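Local coordinates for protein telomerase reverse transcriptase (Candida tropicalis MYA-3404, PDB 6ZD1) that probably extends chromosome ends by copying a template within the telomerase RNA into telomeric DNA repeats, as a reverse transcriptase, at residues W180-S185 against L193-H198; Y334-D339 against E536-I541; G375-F380 against F660-G665; A584-L589 against E625-S630. All coordinates share one frame; numbering follows the deposited sequence.

Contact 1 (W180-S185 against L193-H198); sequences WYVTES and LFYFTH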
loop_
_atom_site.group_PDB
_atom_site.type_symbol
_atom_site.label_atom_id
_atom_site.label_comp_id
_atom_site.label_asym_id
_atom_site.label_seq_id
_atom_site.Cartn_x
_atom_site.Cartn_y
_atom_site.Cartn_z
ATOM N N TRP A 180 1.749 -1.395 -21.836
ATOM C CA TRP A 180 1.151 -0.497 -20.859
ATOM C C TRP A 180 2.048 -0.291 -19.646
ATOM O O TRP A 180 2.811 -1.176 -19.245
ATOM C CB TRP A 180 -0.210 -1.021 -20.370
ATOM C CG TRP A 180 -1.259 -1.186 -21.433
ATOM C CD1 TRP A 180 -2.067 -0.211 -21.951
ATOM C CD2 TRP A 180 -1.640 -2.407 -22.080
ATOM N NE1 TRP A 180 -2.917 -0.750 -22.892
ATOM C CE2 TRP A 180 -2.674 -2.095 -22.988
ATOM C CE3 TRP A 180 -1.201 -3.731 -21.986
ATOM C CZ2 TRP A 180 -3.275 -3.062 -23.794
ATOM C CZ3 TRP A 180 -1.801 -4.688 -22.791
ATOM C CH2 TRP A 180 -2.823 -4.348 -23.680
ATOM N N TYR A 181 1.914 0.889 -19.048
ATOM C CA TYR A 181 2.350 1.146 -17.685
ATOM C C TYR A 181 1.122 1.017 -16.797
ATOM O O TYR A 181 0.072 1.592 -17.105
ATOM C CB TYR A 181 2.966 2.541 -17.558
ATOM C CG TYR A 181 3.352 2.921 -16.145
ATOM C CD1 TYR A 181 4.616 2.628 -15.646
ATOM C CD2 TYR A 181 2.456 3.578 -15.311
ATOM C CE1 TYR A 181 4.974 2.973 -14.356
ATOM C CE2 TYR A 181 2.803 3.923 -14.021
ATOM C CZ TYR A 181 4.063 3.620 -13.549
ATOM O OH TYR A 181 4.411 3.966 -12.264
ATOM N N VAL A 182 1.240 0.242 -15.721
ATOM C CA VAL A 182 0.106 -0.072 -14.856
ATOM C C VAL A 182 0.359 0.519 -13.478
ATOM O O VAL A 182 1.353 0.183 -12.819
ATOM C CB VAL A 182 -0.135 -1.585 -14.762
ATOM C CG1 VAL A 182 -1.420 -1.864 -13.996
ATOM C CG2 VAL A 182 -0.185 -2.203 -16.149
ATOM N N THR A 183 -0.556 1.379 -13.036
ATOM C CA THR A 183 -0.514 1.987 -11.715
ATOM C C THR A 183 -1.909 1.950 -11.113
ATOM O O THR A 183 -2.901 2.128 -11.824
ATOM C CB THR A 183 -0.006 3.435 -11.779
ATOM O OG1 THR A 183 -0.198 4.072 -10.510
ATOM C CG2 THR A 183 -0.751 4.213 -12.856
ATOM N N GLU A 184 -1.990 1.696 -9.810
ATOM C CA GLU A 184 -3.260 1.826 -9.112
ATOM C C GLU A 184 -3.508 3.290 -8.774
ATOM O O GLU A 184 -2.590 4.018 -8.389
ATOM C CB GLU A 184 -3.286 0.966 -7.847
ATOM C CG GLU A 184 -2.328 1.390 -6.750
ATOM C CD GLU A 184 -2.202 0.343 -5.660
ATOM O OE1 GLU A 184 -2.365 -0.859 -5.963
ATOM O OE2 GLU A 184 -1.939 0.720 -4.500
ATOM N N SER A 185 -4.746 3.730 -8.972
ATOM C CA SER A 185 -5.100 5.112 -8.687
ATOM C C SER A 185 -5.186 5.364 -7.188
ATOM O O SER A 185 -5.516 4.473 -6.400
ATOM C CB SER A 185 -6.434 5.478 -9.332
ATOM O OG SER A 185 -6.818 6.799 -8.985
ATOM N N LEU A 193 -7.206 -0.687 -11.220
ATOM C CA LEU A 193 -5.901 -0.617 -11.854
ATOM C C LEU A 193 -6.081 -0.047 -13.249
ATOM O O LEU A 193 -7.088 -0.308 -13.914
ATOM C CB LEU A 193 -5.239 -1.992 -11.919
ATOM C CG LEU A 193 -4.597 -2.420 -10.601
ATOM C CD1 LEU A 193 -4.266 -3.892 -10.633
ATOM C CD2 LEU A 193 -3.348 -1.602 -10.344
ATOM N N PHE A 194 -5.116 0.757 -13.680
ATOM C CA PHE A 194 -5.272 1.521 -14.906
ATOM C C PHE A 194 -4.098 1.289 -15.837
ATOM O O PHE A 194 -2.938 1.390 -15.425
ATOM C CB PHE A 194 -5.448 2.998 -14.580
ATOM C CG PHE A 194 -6.719 3.276 -13.850
ATOM C CD1 PHE A 194 -6.710 3.814 -12.576
ATOM C CD2 PHE A 194 -7.935 2.952 -14.430
ATOM C CE1 PHE A 194 -7.901 4.057 -11.914
ATOM C CE2 PHE A 194 -9.122 3.188 -13.769
ATOM C CZ PHE A 194 -9.106 3.744 -12.512
ATOM N N TYR A 195 -4.413 0.951 -17.083
ATOM C CA TYR A 195 -3.420 0.674 -18.111
ATOM C C TYR A 195 -3.271 1.912 -18.990
ATOM O O TYR A 195 -4.192 2.272 -19.732
ATOM C CB TYR A 195 -3.830 -0.546 -18.932
ATOM C CG TYR A 195 -3.864 -1.842 -18.149
ATOM C CD1 TYR A 195 -4.894 -2.118 -17.255
ATOM C CD2 TYR A 195 -2.874 -2.798 -18.317
ATOM C CE1 TYR A 195 -4.923 -3.308 -16.544
ATOM C CE2 TYR A 195 -2.898 -3.986 -17.616
ATOM C CZ TYR A 195 -3.919 -4.238 -16.732
ATOM O OH TYR A 195 -3.932 -5.427 -16.034
ATOM N N PHE A 196 -2.116 2.563 -18.895
ATOM C CA PHE A 196 -1.734 3.647 -19.791
ATOM C C PHE A 196 -0.694 3.116 -20.764
ATOM O O PHE A 196 0.303 2.521 -20.340
ATOM C CB PHE A 196 -1.166 4.841 -19.018
ATOM C CG PHE A 196 -2.141 5.480 -18.076
ATOM C CD1 PHE A 196 -2.923 6.547 -18.489
ATOM C CD2 PHE A 196 -2.271 5.023 -16.773
ATOM C CE1 PHE A 196 -3.820 7.144 -17.626
ATOM C CE2 PHE A 196 -3.168 5.615 -15.905
ATOM C CZ PHE A 196 -3.942 6.679 -16.333
ATOM N N THR A 197 -0.931 3.312 -22.060
ATOM C CA THR A 197 0.081 2.960 -23.047
ATOM C C THR A 197 1.342 3.779 -22.805
ATOM O O THR A 197 1.279 4.937 -22.384
ATOM C CB THR A 197 -0.434 3.195 -24.468
ATOM O OG1 THR A 197 -0.608 4.596 -24.691
ATOM C CG2 THR A 197 -1.761 2.482 -24.685
ATOM N N HIS A 198 2.500 3.161 -23.066
ATOM C CA HIS A 198 3.769 3.826 -22.779
ATOM C C HIS A 198 3.861 5.173 -23.485
ATOM O O HIS A 198 4.389 6.139 -22.924
ATOM C CB HIS A 198 4.946 2.937 -23.188
ATOM C CG HIS A 198 5.104 1.707 -22.347
ATOM N ND1 HIS A 198 5.308 1.755 -20.984
ATOM C CD2 HIS A 198 5.103 0.394 -22.680
ATOM C CE1 HIS A 198 5.413 0.525 -20.511
ATOM N NE2 HIS A 198 5.295 -0.320 -21.520
#
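Phe196 O draws two groups of the opposite strand: Tyr181 N bonds to it at 2.6 Å, and CA of Trp180 approaches it at 3.2 Å. Phe196 N returns a bond to Tyr181 O at 3.0 Å. Farther along, Phe194 N bonds to Thr183 O, and the reverse bond, Thr183 N to Phe194 O, is weak at 3.4 Å. On one face, Tyr195 CB sits over the five-membered ring of Trp180, 3.5 Å from CD1, and the Tyr195 ring turns its edge to that indole, the planes 85° apart in a T-shaped pair. Val182 CG2, the branch anti to the carbonyl carbon, lies 3.5 Å from Tyr195 CD2. At the far end Ser185 CB meets the edge of the Phe194 ring. By sequence this antiparallel hairpin matches the T motif of telomerases. It joins helix 158-179 to helix 198-216; Val82, Val85 and Val86 of helix 79-93 cover Trp180, Trp201 stacks on Tyr181, and Tyr195 OH bonds to Leu116 O.

Contact 2 (Y334-D339 against E536-I541); sequences YMIKFD and EKTVEI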
loop_
_atom_site.group_PDB
_atom_site.type_symbol
_atom_site.label_atom_id
_atom_site.label_comp_id
_atom_site.label_asym_id
_atom_site.label_seq_id
_atom_site.Cartn_x
_atom_site.Cartn_y
_atom_site.Cartn_z
ATOM N N TYR A 334 -21.705 21.345 18.262
ATOM C CA TYR A 334 -21.215 22.031 17.078
ATOM C C TYR A 334 -19.958 21.324 16.600
ATOM O O TYR A 334 -19.116 20.928 17.411
ATOM C CB TYR A 334 -20.916 23.504 17.379
ATOM C CG TYR A 334 -22.036 24.208 18.108
ATOM C CD1 TYR A 334 -22.222 24.033 19.475
ATOM C CD2 TYR A 334 -22.908 25.047 17.433
ATOM C CE1 TYR A 334 -23.248 24.662 20.144
ATOM C CE2 TYR A 334 -23.939 25.684 18.096
ATOM C CZ TYR A 334 -24.103 25.487 19.452
ATOM O OH TYR A 334 -25.124 26.117 20.124
HETATM N N MSE A 335 -19.845 21.132 15.293
HETATM C CA MSE A 335 -18.661 20.469 14.772
HETATM C C MSE A 335 -18.159 21.049 13.462
HETATM O O MSE A 335 -18.930 21.535 12.632
HETATM C CB MSE A 335 -18.913 18.972 14.613
HETATM C CG MSE A 335 -20.109 18.619 13.766
HETATM SE SE MSE A 335 -20.335 16.688 13.712
HETATM C CE MSE A 335 -20.588 16.369 15.616
ATOM N N ILE A 336 -16.841 20.985 13.302
ATOM C CA ILE A 336 -16.133 21.582 12.178
ATOM C C ILE A 336 -15.059 20.600 11.723
ATOM O O ILE A 336 -14.354 20.015 12.553
ATOM C CB ILE A 336 -15.519 22.942 12.574
ATOM C CG1 ILE A 336 -14.640 23.502 11.457
ATOM C CG2 ILE A 336 -14.756 22.833 13.890
ATOM C CD1 ILE A 336 -15.414 24.295 10.444
ATOM N N LYS A 337 -14.966 20.375 10.414
ATOM C CA LYS A 337 -13.881 19.593 9.836
ATOM C C LYS A 337 -13.107 20.458 8.852
ATOM O O LYS A 337 -13.691 21.294 8.151
ATOM C CB LYS A 337 -14.391 18.319 9.142
ATOM C CG LYS A 337 -14.959 18.532 7.751
ATOM C CD LYS A 337 -15.210 17.212 7.050
ATOM C CE LYS A 337 -15.693 17.435 5.630
ATOM N NZ LYS A 337 -15.953 16.148 4.933
ATOM N N PHE A 338 -11.791 20.260 8.812
ATOM C CA PHE A 338 -10.923 21.042 7.944
ATOM C C PHE A 338 -9.653 20.245 7.682
ATOM O O PHE A 338 -9.200 19.495 8.549
ATOM C CB PHE A 338 -10.606 22.418 8.555
ATOM C CG PHE A 338 -9.980 22.363 9.930
ATOM C CD1 PHE A 338 -10.767 22.265 11.072
ATOM C CD2 PHE A 338 -8.604 22.438 10.081
ATOM C CE1 PHE A 338 -10.190 22.222 12.336
ATOM C CE2 PHE A 338 -8.022 22.398 11.339
ATOM C CZ PHE A 338 -8.819 22.292 12.470
ATOM N N ASP A 339 -9.124 20.367 6.466
ATOM C CA ASP A 339 -7.949 19.620 6.042
ATOM C C ASP A 339 -6.857 20.565 5.551
ATOM O O ASP A 339 -7.081 21.759 5.335
ATOM C CB ASP A 339 -8.304 18.605 4.946
ATOM C CG ASP A 339 -8.839 19.259 3.683
ATOM O OD1 ASP A 339 -9.647 20.209 3.786
ATOM O OD2 ASP A 339 -8.452 18.818 2.581
ATOM N N GLU A 536 -11.922 25.864 1.090
ATOM C CA GLU A 536 -13.082 25.456 0.305
ATOM C C GLU A 536 -13.586 24.070 0.692
ATOM O O GLU A 536 -14.736 23.738 0.387
ATOM C CB GLU A 536 -12.751 25.489 -1.187
ATOM C CG GLU A 536 -11.653 24.524 -1.600
ATOM C CD GLU A 536 -11.398 24.540 -3.093
ATOM O OE1 GLU A 536 -12.232 25.106 -3.833
ATOM O OE2 GLU A 536 -10.364 23.988 -3.526
ATOM N N LYS A 537 -12.762 23.259 1.351
ATOM C CA LYS A 537 -13.198 21.958 1.841
ATOM C C LYS A 537 -13.653 21.987 3.295
ATOM O O LYS A 537 -14.108 20.958 3.806
ATOM C CB LYS A 537 -12.075 20.931 1.666
ATOM C CG LYS A 537 -11.885 20.472 0.228
ATOM C CD LYS A 537 -13.191 19.953 -0.359
ATOM C CE LYS A 537 -12.968 19.274 -1.703
ATOM N NZ LYS A 537 -12.331 20.183 -2.694
ATOM N N THR A 538 -13.544 23.130 3.970
ATOM C CA THR A 538 -14.033 23.255 5.337
ATOM C C THR A 538 -15.544 23.059 5.383
ATOM O O THR A 538 -16.282 23.632 4.576
ATOM C CB THR A 538 -13.649 24.626 5.900
ATOM O OG1 THR A 538 -12.240 24.659 6.162
ATOM C CG2 THR A 538 -14.402 24.921 7.178
ATOM N N VAL A 539 -16.004 22.216 6.309
ATOM C CA VAL A 539 -17.424 21.926 6.469
ATOM C C VAL A 539 -17.796 22.096 7.937
ATOM O O VAL A 539 -17.084 21.611 8.824
ATOM C CB VAL A 539 -17.774 20.508 5.975
ATOM C CG1 VAL A 539 -19.241 20.194 6.227
ATOM C CG2 VAL A 539 -17.456 20.379 4.494
ATOM N N GLU A 540 -18.916 22.770 8.192
ATOM C CA GLU A 540 -19.365 23.036 9.551
ATOM C C GLU A 540 -20.859 22.782 9.648
ATOM O O GLU A 540 -21.634 23.303 8.841
ATOM C CB GLU A 540 -19.053 24.481 9.966
ATOM C CG GLU A 540 -19.388 24.800 11.416
ATOM C CD GLU A 540 -19.369 26.289 11.708
ATOM O OE1 GLU A 540 -20.154 26.737 12.575
ATOM O OE2 GLU A 540 -18.576 27.012 11.066
ATOM N N ILE A 541 -21.261 21.981 10.637
ATOM C CA ILE A 541 -22.667 21.778 10.957
ATOM C C ILE A 541 -22.830 21.857 12.469
ATOM O O ILE A 541 -21.881 21.656 13.230
ATOM C CB ILE A 541 -23.230 20.440 10.418
ATOM C CG1 ILE A 541 -22.462 19.250 10.985
ATOM C CG2 ILE A 541 -23.202 20.420 8.897
ATOM C CD1 ILE A 541 -23.024 17.923 10.534
#
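Lys337 runs its aliphatic chain alongside Val539, the two side chains pointing the same way, with CE 3.6 Å from Val539 CG2. Its chi1 of 80° puts CG between the backbone N and the carbonyl carbon, 3.9 Å from Val539 CB; the extended chain beyond carries CE past the valine and NZ to Thr552 O. On the same face Met335, present as selenomethionine, brings CG to within 3.7 Å of Ile541 CG1; Met551 of strand 550-553 touches all four of these side chains. Ile336 works on the other face, where its CD1 reaches Thr538 CG2 at 3.5 Å and also meets Glu540 CB. Met335 and Ile541, like Lys337 and Val539, exchange pairs of backbone bonds, the shorter ones running from Met335 N to Ile541 O and from Lys337 N to Val539 O, each 2.9 Å. By sequence and position the two strands fit motifs A and D of the reverse transcriptase palm. Beyond these pairs Asp339 OD1 comes to 3.3 Å from Lys537 CB. Between 335-337 and 539-541 the join is held by backbone bonds and apolar overlap, with the polar ends of Lys337 and Glu540 committed to neighbouring elements, the latter to Lys518.

Contact 3 (G375-F380 against F660-G665); sequences GTLDEF and FARVNG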
loop_
_atom_site.group_PDB
_atom_site.type_symbol
_atom_site.label_atom_id
_atom_site.label_comp_id
_atom_site.label_asym_id
_atom_site.label_seq_id
_atom_site.Cartn_x
_atom_site.Cartn_y
_atom_site.Cartn_z
ATOM N N GLY A 375 15.166 -7.645 9.750
ATOM C CA GLY A 375 15.710 -8.019 8.465
ATOM C C GLY A 375 15.105 -7.211 7.336
ATOM O O GLY A 375 14.176 -6.426 7.524
ATOM N N THR A 376 15.644 -7.432 6.146
ATOM C CA THR A 376 15.152 -6.838 4.917
ATOM C C THR A 376 14.408 -7.923 4.148
ATOM O O THR A 376 14.621 -9.117 4.374
ATOM C CB THR A 376 16.316 -6.273 4.089
ATOM O OG1 THR A 376 17.109 -5.396 4.901
ATOM C CG2 THR A 376 15.809 -5.523 2.860
ATOM N N LEU A 377 13.473 -7.508 3.285
ATOM C CA LEU A 377 12.799 -8.476 2.420
ATOM C C LEU A 377 13.821 -9.274 1.638
ATOM O O LEU A 377 13.807 -10.511 1.650
ATOM C CB LEU A 377 11.825 -7.793 1.460
ATOM C CG LEU A 377 11.219 -8.803 0.472
ATOM C CD1 LEU A 377 10.426 -9.857 1.226
ATOM C CD2 LEU A 377 10.373 -8.138 -0.577
ATOM N N ASP A 378 14.721 -8.547 0.964
ATOM C CA ASP A 378 15.772 -9.134 0.088
ATOM C C ASP A 378 16.829 -9.893 0.903
ATOM O O ASP A 378 17.977 -9.984 0.425
ATOM C CB ASP A 378 16.413 -8.063 -0.801
ATOM C CG ASP A 378 15.482 -6.905 -1.115
ATOM O OD1 ASP A 378 14.254 -7.103 -1.034
ATOM O OD2 ASP A 378 15.994 -5.815 -1.439
ATOM N N GLU A 379 16.462 -10.413 2.077
ATOM C CA GLU A 379 17.420 -11.199 2.903
ATOM C C GLU A 379 17.265 -12.676 2.522
ATOM O O GLU A 379 18.206 -13.248 1.937
ATOM C CB GLU A 379 17.149 -10.980 4.392
ATOM C CG GLU A 379 18.388 -11.114 5.259
ATOM C CD GLU A 379 18.867 -9.814 5.882
ATOM O OE1 GLU A 379 19.655 -9.879 6.846
ATOM O OE2 GLU A 379 18.450 -8.742 5.403
ATOM N N PHE A 380 16.104 -13.248 2.853
ATOM C CA PHE A 380 15.735 -14.626 2.537
ATOM C C PHE A 380 15.868 -14.884 1.051
ATOM O O PHE A 380 16.631 -15.754 0.618
ATOM C CB PHE A 380 14.314 -14.906 3.043
ATOM C CG PHE A 380 14.156 -14.578 4.493
ATOM C CD1 PHE A 380 13.950 -13.264 4.893
ATOM C CD2 PHE A 380 14.278 -15.557 5.461
ATOM C CE1 PHE A 380 13.844 -12.940 6.226
ATOM C CE2 PHE A 380 14.168 -15.241 6.805
ATOM C CZ PHE A 380 13.950 -13.925 7.186
ATOM N N PHE A 660 3.367 -6.839 2.411
ATOM C CA PHE A 660 3.796 -5.835 3.382
ATOM C C PHE A 660 5.314 -5.701 3.403
ATOM O O PHE A 660 5.844 -4.586 3.483
ATOM C CB PHE A 660 3.283 -6.183 4.780
ATOM C CG PHE A 660 3.803 -5.274 5.860
ATOM C CD1 PHE A 660 4.930 -5.615 6.594
ATOM C CD2 PHE A 660 3.170 -4.073 6.135
ATOM C CE1 PHE A 660 5.412 -4.772 7.587
ATOM C CE2 PHE A 660 3.645 -3.227 7.128
ATOM C CZ PHE A 660 4.768 -3.577 7.853
ATOM N N ALA A 661 6.030 -6.826 3.362
ATOM C CA ALA A 661 7.486 -6.771 3.303
ATOM C C ALA A 661 7.961 -6.223 1.963
ATOM O O ALA A 661 8.962 -5.499 1.900
ATOM C CB ALA A 661 8.074 -8.156 3.561
ATOM N N ARG A 662 7.256 -6.561 0.880
ATOM C CA ARG A 662 7.605 -6.031 -0.435
ATOM C C ARG A 662 7.513 -4.510 -0.455
ATOM O O ARG A 662 8.437 -3.825 -0.909
ATOM C CB ARG A 662 6.685 -6.638 -1.498
ATOM C CG ARG A 662 7.384 -7.400 -2.619
ATOM C CD ARG A 662 6.360 -8.175 -3.440
ATOM N NE ARG A 662 5.290 -7.306 -3.925
ATOM C CZ ARG A 662 4.047 -7.710 -4.178
ATOM N NH1 ARG A 662 3.700 -8.977 -3.983
ATOM N NH2 ARG A 662 3.145 -6.842 -4.618
ATOM N N VAL A 663 6.400 -3.964 0.042
ATOM C CA VAL A 663 6.176 -2.525 -0.040
ATOM C C VAL A 663 7.205 -1.770 0.796
ATOM O O VAL A 663 7.897 -0.876 0.295
ATOM C CB VAL A 663 4.736 -2.186 0.383
ATOM C CG1 VAL A 663 4.578 -0.687 0.580
ATOM C CG2 VAL A 663 3.760 -2.685 -0.668
ATOM N N ASN A 664 7.329 -2.119 2.072
ATOM C CA ASN A 664 8.207 -1.375 2.965
ATOM C C ASN A 664 9.655 -1.837 2.921
ATOM O O ASN A 664 10.526 -1.132 3.442
ATOM C CB ASN A 664 7.684 -1.469 4.396
ATOM C CG ASN A 664 6.217 -1.145 4.483
ATOM O OD1 ASN A 664 5.812 -0.003 4.279
ATOM N ND2 ASN A 664 5.405 -2.153 4.766
ATOM N N GLY A 665 9.941 -2.982 2.309
ATOM C CA GLY A 665 11.298 -3.468 2.210
ATOM C C GLY A 665 11.918 -3.945 3.503
ATOM O O GLY A 665 12.978 -4.575 3.458
#
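Leu377 N gives its hydrogen to Gly665 O at 3.0 Å, the one hydrogen bond between 375-380 and 660-665; the N-H points nearly straight at the oxygen (169°) but comes from well above the carbonyl plane. Beside this bond the leucine reaches into the last helical turn. Its CG is anti to the backbone N (chi1 175°), and the two methyls beyond part company: CD1 rests 3.7 Å from Ala661 CB, while CD2 lies 3.5 Å from Arg662 CA and 3.7 Å from Arg662 CG. Gly665 leaves the helix with positive phi (70°), a backbone shape that favours glycine. In the next shell, Thr376 N bonds to Glu379 OE2 at 3.2 Å, tying the two ends of the type I turn from Thr376 to Glu379. Farther out, Lys278 and Lys270 form salt bridges with Glu379 and Asp378, anchoring the turn to helix 263-298, and Met667 packs on both Leu377 and Ala661. The loop's place in the sequence is consistent with the insertion in the fingers domain of telomerases, and helix 642-664 with the thumb. Chemically the joint is modest: one backbone bond beside an apolar leucine contact, with the turn's acidic groups paired to lysines of a third element.

Contact 4 (A584-L589 against E625-S630); sequences ALFSNL and EAIQTS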
loop_
_atom_site.group_PDB
_atom_site.type_symbol
_atom_site.label_atom_id
_atom_site.label_comp_id
_atom_site.label_asym_id
_atom_site.label_seq_id
_atom_site.Cartn_x
_atom_site.Cartn_y
_atom_site.Cartn_z
ATOM N N ALA A 584 -15.042 -22.836 -4.909
ATOM C CA ALA A 584 -15.345 -21.682 -5.747
ATOM C C ALA A 584 -15.468 -20.409 -4.926
ATOM O O ALA A 584 -15.144 -19.322 -5.418
ATOM C CB ALA A 584 -16.635 -21.926 -6.531
ATOM N N LEU A 585 -15.902 -20.526 -3.670
ATOM C CA LEU A 585 -16.015 -19.352 -2.812
ATOM C C LEU A 585 -14.642 -18.847 -2.390
ATOM O O LEU A 585 -14.410 -17.633 -2.335
ATOM C CB LEU A 585 -16.859 -19.679 -1.579
ATOM C CG LEU A 585 -16.938 -18.548 -0.550
ATOM C CD1 LEU A 585 -17.921 -17.481 -1.008
ATOM C CD2 LEU A 585 -17.296 -19.065 0.831
ATOM N N PHE A 586 -13.723 -19.762 -2.078
ATOM C CA PHE A 586 -12.413 -19.341 -1.600
ATOM C C PHE A 586 -11.567 -18.755 -2.725
ATOM O O PHE A 586 -10.817 -17.800 -2.498
ATOM C CB PHE A 586 -11.701 -20.524 -0.940
ATOM C CG PHE A 586 -12.382 -21.023 0.311
ATOM C CD1 PHE A 586 -13.157 -20.170 1.084
ATOM C CD2 PHE A 586 -12.243 -22.345 0.715
ATOM C CE1 PHE A 586 -13.784 -20.625 2.234
ATOM C CE2 PHE A 586 -12.863 -22.806 1.865
ATOM C CZ PHE A 586 -13.636 -21.944 2.624
ATOM N N SER A 587 -11.702 -19.280 -3.945
ATOM C CA SER A 587 -10.969 -18.719 -5.076
ATOM C C SER A 587 -11.454 -17.314 -5.401
ATOM O O SER A 587 -10.650 -16.423 -5.694
ATOM C CB SER A 587 -11.101 -19.622 -6.301
ATOM O OG SER A 587 -10.356 -20.815 -6.138
ATOM N N ASN A 588 -12.769 -17.108 -5.375
ATOM C CA ASN A 588 -13.311 -15.779 -5.621
ATOM C C ASN A 588 -12.909 -14.808 -4.515
ATOM O O ASN A 588 -12.515 -13.669 -4.795
ATOM C CB ASN A 588 -14.830 -15.862 -5.754
ATOM C CG ASN A 588 -15.467 -14.522 -6.016
ATOM O OD1 ASN A 588 -15.823 -13.801 -5.085
ATOM N ND2 ASN A 588 -15.617 -14.176 -7.288
ATOM N N LEU A 589 -12.981 -15.247 -3.252
ATOM C CA LEU A 589 -12.608 -14.369 -2.146
ATOM C C LEU A 589 -11.105 -14.126 -2.102
ATOM O O LEU A 589 -10.661 -13.093 -1.588
ATOM C CB LEU A 589 -13.091 -14.948 -0.816
ATOM C CG LEU A 589 -14.599 -14.953 -0.563
ATOM C CD1 LEU A 589 -14.904 -15.561 0.790
ATOM C CD2 LEU A 589 -15.183 -13.550 -0.667
ATOM N N GLU A 625 -16.982 -11.795 6.312
ATOM C CA GLU A 625 -18.418 -11.546 6.254
ATOM C C GLU A 625 -19.051 -12.271 5.075
ATOM O O GLU A 625 -20.201 -12.714 5.163
ATOM C CB GLU A 625 -18.696 -10.043 6.168
ATOM C CG GLU A 625 -18.633 -9.309 7.505
ATOM C CD GLU A 625 -18.495 -7.801 7.343
ATOM O OE1 GLU A 625 -18.887 -7.269 6.280
ATOM O OE2 GLU A 625 -17.983 -7.150 8.279
ATOM N N ALA A 626 -18.308 -12.435 3.976
ATOM C CA ALA A 626 -18.837 -13.206 2.858
ATOM C C ALA A 626 -18.955 -14.679 3.223
ATOM O O ALA A 626 -19.936 -15.338 2.859
ATOM C CB ALA A 626 -17.950 -13.025 1.627
ATOM N N ILE A 627 -17.984 -15.203 3.975
ATOM C CA ILE A 627 -18.035 -16.603 4.393
ATOM C C ILE A 627 -19.226 -16.832 5.315
ATOM O O ILE A 627 -19.989 -17.793 5.150
ATOM C CB ILE A 627 -16.713 -17.011 5.069
ATOM C CG1 ILE A 627 -15.555 -16.951 4.074
ATOM C CG2 ILE A 627 -16.821 -18.401 5.669
ATOM C CD1 ILE A 627 -14.199 -17.179 4.715
ATOM N N GLN A 628 -19.409 -15.941 6.293
ATOM C CA GLN A 628 -20.506 -16.099 7.243
ATOM C C GLN A 628 -21.856 -15.989 6.547
ATOM O O GLN A 628 -22.792 -16.726 6.878
ATOM C CB GLN A 628 -20.390 -15.059 8.359
ATOM C CG GLN A 628 -21.489 -15.146 9.413
ATOM C CD GLN A 628 -21.383 -14.059 10.473
ATOM O OE1 GLN A 628 -20.507 -13.194 10.411
ATOM N NE2 GLN A 628 -22.279 -14.101 11.453
ATOM N N THR A 629 -21.975 -15.081 5.575
ATOM C CA THR A 629 -23.271 -14.841 4.945
ATOM C C THR A 629 -23.766 -16.070 4.188
ATOM O O THR A 629 -24.956 -16.404 4.244
ATOM C CB THR A 629 -23.188 -13.635 4.004
ATOM O OG1 THR A 629 -22.884 -12.456 4.759
ATOM C CG2 THR A 629 -24.507 -13.430 3.272
ATOM N N SER A 630 -22.868 -16.775 3.501
ATOM C CA SER A 630 -23.265 -17.854 2.606
ATOM C C SER A 630 -22.874 -19.234 3.114
ATOM O O SER A 630 -23.027 -20.216 2.378
ATOM C CB SER A 630 -22.666 -17.629 1.216
ATOM O OG SER A 630 -21.252 -17.594 1.278
#
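Leu589 and Ile627 meet at a slant, the leucine's forked end turned to the opposite helix. With CG of Leu589 anti to its carbonyl carbon (chi1 -70°), the methyls beyond face Ile627 and Ala626: CD1 is nearest Ile627 CG1, at 3.6 Å, and CD2 is nearest Ala626 CB, also at 3.6 Å. One turn earlier, Leu585 has CG anti to its backbone N instead (chi1 175°), and its methyls divide between two residues: CD2 approaches Ile627 CG1 at 4.2 Å and CD1 comes to 4.0 Å from Ser630 OG. That hydroxyl is bonded back to Ala626 O at 3.1 Å, which occupies it within its own helix. Phe586 makes a looser contact, its CE1 4.3 Å from Ile627 CD1, and its ring stacks on Phe648. Ile627 thus receives three side chains from the facing helix, and no hydrogen bond crosses the interface. The axes of the two short segments run roughly antiparallel (154°) and approach to 11.2 Å at the closest, a wide spacing bridged by leucine, isoleucine and phenylalanine side chains. Phe645 and Phe648 of helix 642-664 add a third wall. Such apolar packing of successive helices is that of a helical bundle, consistent with the C-terminal thumb of telomerase.

In the fold
Along the chain, contact 1 comes first, a hairpin within the RNA-binding domain, and it closes before the others open. Contact 2 lies about 35 Å away, centre to centre, in the four-stranded antiparallel sheet of the reverse transcriptase region. Contact 3 alternates with contact 2 in sequence, yet the two sit on opposite sides of the chain's centre, about 40 Å between their centres. Contact 4 is nested in the long loop that contact 3 closes; its helix 609-637 is followed directly by helix 642-664 of contact 3. No two contacts touch; contacts 1 and 3 come nearest, about 8 Å between nearest atoms. Together they sample the RNA-binding region, palm, probable fingers insertion and thumb of one catalytic subunit.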